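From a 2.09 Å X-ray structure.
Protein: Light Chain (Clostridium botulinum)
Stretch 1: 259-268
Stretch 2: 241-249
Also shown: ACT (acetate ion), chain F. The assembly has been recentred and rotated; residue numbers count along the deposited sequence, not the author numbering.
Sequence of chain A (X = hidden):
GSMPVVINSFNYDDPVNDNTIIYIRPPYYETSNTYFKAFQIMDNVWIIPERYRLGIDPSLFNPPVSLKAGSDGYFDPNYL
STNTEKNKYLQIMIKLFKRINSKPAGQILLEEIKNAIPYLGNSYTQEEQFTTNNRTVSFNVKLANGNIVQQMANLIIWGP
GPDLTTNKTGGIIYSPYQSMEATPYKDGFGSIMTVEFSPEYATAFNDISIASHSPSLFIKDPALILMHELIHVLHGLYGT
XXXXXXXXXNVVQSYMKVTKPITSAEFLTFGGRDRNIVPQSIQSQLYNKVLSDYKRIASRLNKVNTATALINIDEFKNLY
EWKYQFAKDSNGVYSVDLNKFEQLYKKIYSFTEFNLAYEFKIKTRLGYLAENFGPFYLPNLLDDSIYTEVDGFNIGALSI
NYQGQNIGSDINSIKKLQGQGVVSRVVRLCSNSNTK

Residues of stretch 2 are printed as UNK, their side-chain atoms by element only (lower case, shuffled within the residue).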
ATOM      1  N   THR A 259     -21.506 -24.089 -22.965  1.00 50.41           N
ATOM      2  CA  THR A 259     -22.940 -24.389 -22.819  1.00 58.68           C
ATOM      3  C   THR A 259     -23.777 -23.721 -23.913  1.00 56.40           C
ATOM      4  O   THR A 259     -24.710 -24.316 -24.443  1.00 64.85           O
ATOM      5  CB  THR A 259     -23.505 -23.989 -21.440  1.00 64.93           C
ATOM      6  OG1 THR A 259     -23.165 -22.627 -21.138  1.00 69.86           O
ATOM      7  CG2 THR A 259     -22.956 -24.912 -20.354  1.00 69.43           C
ATOM      8  N   LYS A 260     -23.487 -22.462 -24.193  1.00 45.30           N
ATOM      9  CA  LYS A 260     -24.211 -21.697 -25.204  1.00 40.35           C
ATOM     10  C   LYS A 260     -23.246 -20.812 -26.010  1.00 37.07           C
ATOM     11  O   LYS A 260     -22.071 -20.675 -25.642  1.00 32.75           O
ATOM     12  CB  LYS A 260     -25.280 -20.841 -24.521  1.00 38.19           C
ATOM     13  CG  LYS A 260     -24.639 -19.829 -23.562  1.00 45.84           C
ATOM     14  CD  LYS A 260     -25.636 -19.074 -22.695  1.00 51.93           C
ATOM     15  CE  LYS A 260     -24.906 -18.340 -21.575  1.00 54.52           C
ATOM     16  NZ  LYS A 260     -25.687 -17.187 -21.048  1.00 59.28           N
ATOM     17  N   PRO A 261     -23.720 -20.234 -27.134  1.00 36.46           N
ATOM     18  CA  PRO A 261     -22.855 -19.204 -27.735  1.00 25.59           C
ATOM     19  C   PRO A 261     -22.674 -17.989 -26.817  1.00 27.75           C
ATOM     20  O   PRO A 261     -23.554 -17.645 -25.999  1.00 27.72           O
ATOM     21  CB  PRO A 261     -23.576 -18.823 -29.026  1.00 24.53           C
ATOM     22  CG  PRO A 261     -24.923 -19.610 -28.993  1.00 33.81           C
ATOM     23  CD  PRO A 261     -24.739 -20.737 -28.073  1.00 33.94           C
ATOM     24  N   ILE A 262     -21.513 -17.372 -26.964  1.00 31.45           N
ATOM     25  CA  ILE A 262     -21.029 -16.287 -26.087  1.00 33.81           C
ATOM     26  C   ILE A 262     -20.623 -15.085 -26.950  1.00 27.17           C
ATOM     27  O   ILE A 262     -19.943 -15.269 -27.958  1.00 22.55           O
ATOM     28  CB  ILE A 262     -19.802 -16.778 -25.241  1.00 31.32           C
ATOM     29  CG1 ILE A 262     -20.199 -17.875 -24.247  1.00 29.17           C
ATOM     30  CG2 ILE A 262     -19.135 -15.622 -24.473  1.00 29.01           C
ATOM     31  CD1 ILE A 262     -21.260 -17.452 -23.257  1.00 36.08           C
ATOM     32  N   THR A 263     -20.974 -13.852 -26.558  1.00 24.67           N
ATOM     33  CA  THR A 263     -20.565 -12.683 -27.356  1.00 21.42           C
ATOM     34  C   THR A 263     -19.052 -12.670 -27.612  1.00 23.01           C
ATOM     35  O   THR A 263     -18.269 -13.011 -26.720  1.00 28.25           O
ATOM     36  CB  THR A 263     -20.970 -11.322 -26.681  1.00 23.57           C
ATOM     37  OG1 THR A 263     -20.464 -10.247 -27.482  1.00 22.45           O
ATOM     38  CG2 THR A 263     -20.379 -11.189 -25.295  1.00 22.92           C
ATOM     39  N   SER A 264     -18.655 -12.297 -28.837  1.00 22.59           N
ATOM     40  CA  SER A 264     -17.243 -12.198 -29.222  1.00 25.12           C
ATOM     41  C   SER A 264     -16.450 -11.285 -28.287  1.00 28.04           C
ATOM     42  O   SER A 264     -15.227 -11.397 -28.215  1.00 25.24           O
ATOM     43  CB  SER A 264     -17.086 -11.659 -30.645  1.00 22.27           C
ATOM     44  OG  SER A 264     -17.404 -12.646 -31.604  1.00 29.67           O
ATOM     45  N   ALA A 265     -17.156 -10.379 -27.603  1.00 28.70           N
ATOM     46  CA  ALA A 265     -16.500  -9.412 -26.699  1.00 30.88           C
ATOM     47  C   ALA A 265     -15.815 -10.089 -25.503  1.00 24.99           C
ATOM     48  O   ALA A 265     -14.834  -9.563 -24.978  1.00 20.82           O
ATOM     49  CB  ALA A 265     -17.519  -8.340 -26.185  1.00 24.36           C
ATOM     50  N   GLU A 266     -16.335 -11.235 -25.046  1.00 24.17           N
ATOM     51  CA  GLU A 266     -15.685 -11.893 -23.904  1.00 25.51           C
ATOM     52  C   GLU A 266     -14.334 -12.417 -24.327  1.00 23.79           C
ATOM     53  O   GLU A 266     -13.382 -12.387 -23.542  1.00 28.12           O
ATOM     54  CB  GLU A 266     -16.516 -13.036 -23.329  1.00 20.92           C
ATOM     55  CG  GLU A 266     -17.910 -12.620 -22.869  1.00 24.09           C
ATOM     56  CD  GLU A 266     -17.946 -11.744 -21.636  1.00 32.21           C
ATOM     57  OE1 GLU A 266     -16.888 -11.418 -21.037  1.00 34.14           O
ATOM     58  OE2 GLU A 266     -19.083 -11.378 -21.271  1.00 41.80           O
ATOM     59  N   PHE A 267     -14.236 -12.910 -25.564  1.00 29.58           N
ATOM     60  CA  PHE A 267     -12.933 -13.459 -25.987  1.00 27.46           C
ATOM     61  C   PHE A 267     -11.938 -12.321 -26.251  1.00 31.02           C
ATOM     62  O   PHE A 267     -10.729 -12.468 -25.998  1.00 25.48           O
ATOM     63  CB  PHE A 267     -13.097 -14.340 -27.208  1.00 23.00           C
ATOM     64  CG  PHE A 267     -14.040 -15.500 -26.981  1.00 25.21           C
ATOM     65  CD1 PHE A 267     -13.609 -16.647 -26.324  1.00 22.84           C
ATOM     66  CD2 PHE A 267     -15.384 -15.399 -27.337  1.00 25.10           C
ATOM     67  CE1 PHE A 267     -14.475 -17.715 -26.102  1.00 28.71           C
ATOM     68  CE2 PHE A 267     -16.260 -16.452 -27.116  1.00 27.20           C
ATOM     69  CZ  PHE A 267     -15.815 -17.609 -26.491  1.00 34.32           C
ATOM     70  N   LEU A 268     -12.431 -11.186 -26.757  1.00 32.37           N
ATOM     71  CA  LEU A 268     -11.544 -10.044 -26.991  1.00 30.38           C
ATOM     72  C   LEU A 268     -11.115  -9.456 -25.660  1.00 31.39           C
ATOM     73  O   LEU A 268     -10.003  -8.909 -25.531  1.00 30.18           O
ATOM     74  CB  LEU A 268     -12.216  -8.972 -27.856  1.00 34.95           C
ATOM     75  CG  LEU A 268     -12.624  -9.370 -29.275  1.00 31.55           C
ATOM     76  CD1 LEU A 268     -13.441  -8.240 -29.933  1.00 30.98           C
ATOM     77  CD2 LEU A 268     -11.428  -9.773 -30.144  1.00 24.98           C
ATOM     78  N   UNK A 241     -19.107  -1.126 -27.194  1.00 29.88           N
ATOM     79  CA  UNK A 241     -19.689  -2.217 -26.416  1.00 25.46           C
ATOM     80  C   UNK A 241     -20.618  -3.098 -27.254  1.00 25.00           C
ATOM     81  O   UNK A 241     -21.458  -2.600 -28.007  1.00 22.70           O
ATOM     82  c   UNK A 241     -21.868  -4.186 -22.083  1.00 28.31           C
ATOM     83  c   UNK A 241     -20.923  -2.563 -24.124  1.00 25.95           C
ATOM     84  c   UNK A 241     -20.205  -2.718 -22.946  1.00 27.46           C
ATOM     85  c   UNK A 241     -20.661  -3.529 -21.927  1.00 25.26           C
ATOM     86  o   UNK A 241     -22.311  -5.001 -21.065  1.00 35.60           O
ATOM     87  c   UNK A 241     -22.145  -3.234 -24.247  1.00 27.54           C
ATOM     88  c   UNK A 241     -22.612  -4.044 -23.233  1.00 21.49           C
ATOM     89  c   UNK A 241     -20.424  -1.633 -25.211  1.00 27.59           C
ATOM     90  N   UNK A 242     -20.448  -4.421 -27.150  1.00 19.80           N
ATOM     91  CA  UNK A 242     -21.390  -5.321 -27.844  1.00 23.92           C
ATOM     92  C   UNK A 242     -22.014  -6.393 -26.946  1.00 23.99           C
ATOM     93  O   UNK A 242     -21.440  -6.801 -25.936  1.00 24.09           O
ATOM     94  c   UNK A 242     -19.439  -6.774 -28.705  1.00 27.81           C
ATOM     95  c   UNK A 242     -20.735  -6.022 -29.080  1.00 26.89           C
ATOM     96  c   UNK A 242     -20.395  -5.003 -30.129  1.00 24.92           C
ATOM     97  c   UNK A 242     -18.888  -7.669 -29.881  1.00 20.57           C
ATOM     98  N   UNK A 243     -23.224  -6.830 -27.328  1.00 25.92           N
ATOM     99  CA  UNK A 243     -23.890  -7.952 -26.705  1.00 24.08           C
ATOM    100  C   UNK A 243     -24.098  -9.143 -27.685  1.00 26.84           C
ATOM    101  O   UNK A 243     -24.340 -10.258 -27.232  1.00 25.11           O
ATOM    102  c   UNK A 243     -25.281  -7.539 -26.180  1.00 29.71           C
ATOM    103  c   UNK A 243     -25.171  -6.443 -25.087  1.00 26.03           C
ATOM    104  o   UNK A 243     -26.038  -7.048 -27.287  1.00 21.59           O
ATOM    105  N   UNK A 244     -24.049  -8.906 -28.999  1.00 21.31           N
ATOM    106  CA  UNK A 244     -24.358  -9.986 -29.958  1.00 26.15           C
ATOM    107  C   UNK A 244     -23.066 -10.524 -30.558  1.00 26.07           C
ATOM    108  O   UNK A 244     -22.081 -10.612 -29.842  1.00 24.06           O
ATOM    109  c   UNK A 244     -26.557  -8.811 -30.417  1.00 32.25           C
ATOM    110  c   UNK A 244     -27.260  -9.712 -29.391  1.00 41.38           C
ATOM    111  o   UNK A 244     -27.567  -9.255 -28.261  1.00 44.59           O
ATOM    112  o   UNK A 244     -27.506 -10.884 -29.718  1.00 41.68           O
ATOM    113  c   UNK A 244     -25.317  -9.494 -31.027  1.00 25.94           C
ATOM    114  N   UNK A 245     -23.038 -10.882 -31.843  1.00 23.08           N
ATOM    115  CA  UNK A 245     -21.796 -11.497 -32.395  1.00 28.81           C
ATOM    116  C   UNK A 245     -21.407 -12.720 -31.544  1.00 23.20           C
ATOM    117  O   UNK A 245     -20.234 -12.907 -31.181  1.00 22.40           O
ATOM    118  c   UNK A 245     -21.777  -6.945 -34.580  1.00 28.97           C
ATOM    119  c   UNK A 245     -21.017  -9.208 -33.180  1.00 27.11           C
ATOM    120  c   UNK A 245     -20.867  -9.140 -34.547  1.00 22.85           C
ATOM    121  c   UNK A 245     -20.634 -10.453 -32.423  1.00 28.15           C
ATOM    122  o   UNK A 245     -22.151  -5.835 -35.294  1.00 31.34           O
ATOM    123  c   UNK A 245     -21.243  -8.020 -35.253  1.00 26.22           C
ATOM    124  c   UNK A 245     -21.947  -6.981 -33.221  1.00 24.43           C
ATOM    125  c   UNK A 245     -21.577  -8.104 -32.520  1.00 26.59           C
ATOM    126  N   UNK A 246     -22.390 -13.558 -31.226  1.00 29.08           N
ATOM    127  CA  UNK A 246     -22.172 -14.680 -30.305  1.00 28.23           C
ATOM    128  C   UNK A 246     -21.588 -15.896 -31.037  1.00 33.16           C
ATOM    129  O   UNK A 246     -21.973 -16.170 -32.183  1.00 29.97           O
ATOM    130  c   UNK A 246     -25.853 -13.364 -27.058  1.00 38.45           C
ATOM    131  c   UNK A 246     -25.331 -14.444 -28.025  1.00 24.57           C
ATOM    132  c   UNK A 246     -23.473 -15.057 -29.617  1.00 28.85           C
ATOM    133  c   UNK A 246     -24.051 -13.962 -28.708  1.00 29.75           C
ATOM    134  n   UNK A 246     -27.007 -13.817 -26.248  1.00 38.39           N
ATOM    135  N   UNK A 247     -20.637 -16.592 -30.404  1.00 26.65           N
ATOM    136  CA  UNK A 247     -19.967 -17.708 -31.072  1.00 26.67           C
ATOM    137  C   UNK A 247     -19.718 -18.857 -30.117  1.00 26.46           C
ATOM    138  O   UNK A 247     -19.781 -18.698 -28.888  1.00 24.29           O
ATOM    139  c   UNK A 247     -18.796 -16.247 -32.818  1.00 24.55           C
ATOM    140  c   UNK A 247     -18.579 -17.275 -31.704  1.00 27.14           C
ATOM    141  c   UNK A 247     -16.301 -16.191 -31.183  1.00 30.33           C
ATOM    142  c   UNK A 247     -17.659 -16.681 -30.628  1.00 25.77           C
ATOM    143  N   UNK A 248     -19.423 -20.019 -30.700  1.00 22.04           N
ATOM    144  CA  UNK A 248     -18.906 -21.170 -29.981  1.00 29.70           C
ATOM    145  C   UNK A 248     -17.493 -21.472 -30.540  1.00 25.42           C
ATOM    146  O   UNK A 248     -17.123 -20.995 -31.602  1.00 25.35           O
ATOM    147  c   UNK A 248     -21.148 -22.224 -29.366  1.00 24.04           C
ATOM    148  c   UNK A 248     -19.826 -22.419 -30.135  1.00 27.69           C
ATOM    149  o   UNK A 248     -20.118 -22.582 -31.517  1.00 27.66           O
ATOM    150  N   UNK A 249     -16.673 -22.195 -29.782  1.00 24.85           N
ATOM    151  CA  UNK A 249     -15.324 -22.451 -30.312  1.00 29.78           C
ATOM    152  C   UNK A 249     -15.329 -23.530 -31.435  1.00 27.33           C
ATOM    153  O   UNK A 249     -16.275 -24.319 -31.518  1.00 27.06           O
ATOM    154  c   UNK A 249     -16.834 -22.689 -28.402  1.00 25.31           C
ATOM    155  c   UNK A 249     -15.552 -23.473 -28.173  1.00 32.59           C
ATOM    156  c   UNK A 249     -14.537 -22.913 -29.075  1.00 22.63           C
TER
HETATM  157  C   ACT F 504     -17.974  -5.501 -24.321  1.00 30.35           C
HETATM  158  O   ACT F 504     -18.095  -4.983 -25.454  1.00 30.69           O
HETATM  159  OXT ACT F 504     -16.887  -5.419 -23.708  1.00 26.97           O
HETATM  160  CH3 ACT F 504     -19.139  -6.224 -23.695  1.00 29.27           C
HETATM  161  O   HOH W   1     -24.584 -15.584 -24.444  1.00 38.65           O
HETATM  162  O   HOH W   2     -18.885 -20.187 -26.549  1.00 37.89           O

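Position 241 carries one carbon followed by a six-carbon ring bearing an oxygen, and its side chain makes no contact with stretch 1. This is Tyr241; one ring face is instead covered by the acetate CH3.

Position 242 has four carbons, forked at the first, with one arm two carbons long; it points toward stretch 1, where the inner carbon of that arm packs 3.5 Å from Ala265 CB. This is Ile242, the packing atom is its CG1, and its backbone N donates to acetate O at 3.0 Å.

At 243 a single carbon bears one oxygen and one carbon; the side chain points away, but the backbone O lies 3.6 Å from Thr263 CB. The pattern is that of threonine, Thr243.

Position 244 shows three carbons, the third carrying two oxygens, a carboxylate one methylene longer than aspartate; its backbone O receives Thr263 OG1 at 2.9 Å. This is Glu244, whose OE2 accepts from Thr243 OG1 at 2.9 Å, a bond within the stretch.

Position 245 again has one carbon and a six-carbon ring with an oxygen, and the end of its side chain leads away. The main chain makes the hydrogen bonds, its O accepting from both Ser264 N and Ser264 OG, each at 2.9 Å, while its CB lies 4.0 Å from Ser264 OG. Tyr245 has positive phi and psi (55° and 45°).

Position 246 has four carbons in a row ending in nitrogen; the extended chain leads away from stretch 1, although its CB lies 3.8 Å from Pro261 CB. This is Lys246. A water accepts weakly from Lys246 NZ at 3.5 Å and donates to Pro261 O at 2.8 Å.

The four carbons of 247 fork at the first, with one two-carbon arm; the inner carbon of that arm meets Phe267 CE2 at 3.8 Å, approaching the ring obliquely, and the outer lies 3.7 Å from Ser264 OG. They are CG1 and CD1 of Ile247.

Position 248 has one carbon carrying an oxygen and a carbon, the latter a methyl 3.8 Å from Pro261 CA. This is Thr248, and the methyl is CG2.

At 249 three carbons close a ring onto the backbone N, beyond contact distance of stretch 1: Pro249.

The contact is a short antiparallel pairing that leads into a helix start. Ile247 N donates to Ile262 O and Ile262 N to Ile247 O, both at 2.9 Å, placing these isoleucine side chains on one sheet face and those of Thr263 and Lys246 on the other. Thr263 OG1 links the strands to the helix: while donating to Glu244 O, it accepts a weak capping bond from Ala265 N at 3.3 Å. Apolar packing by Ile242 and Ile247 against Ala265 and Phe267 complements this polar network.

Stretch 2, residues 241-249: YITEYKITP
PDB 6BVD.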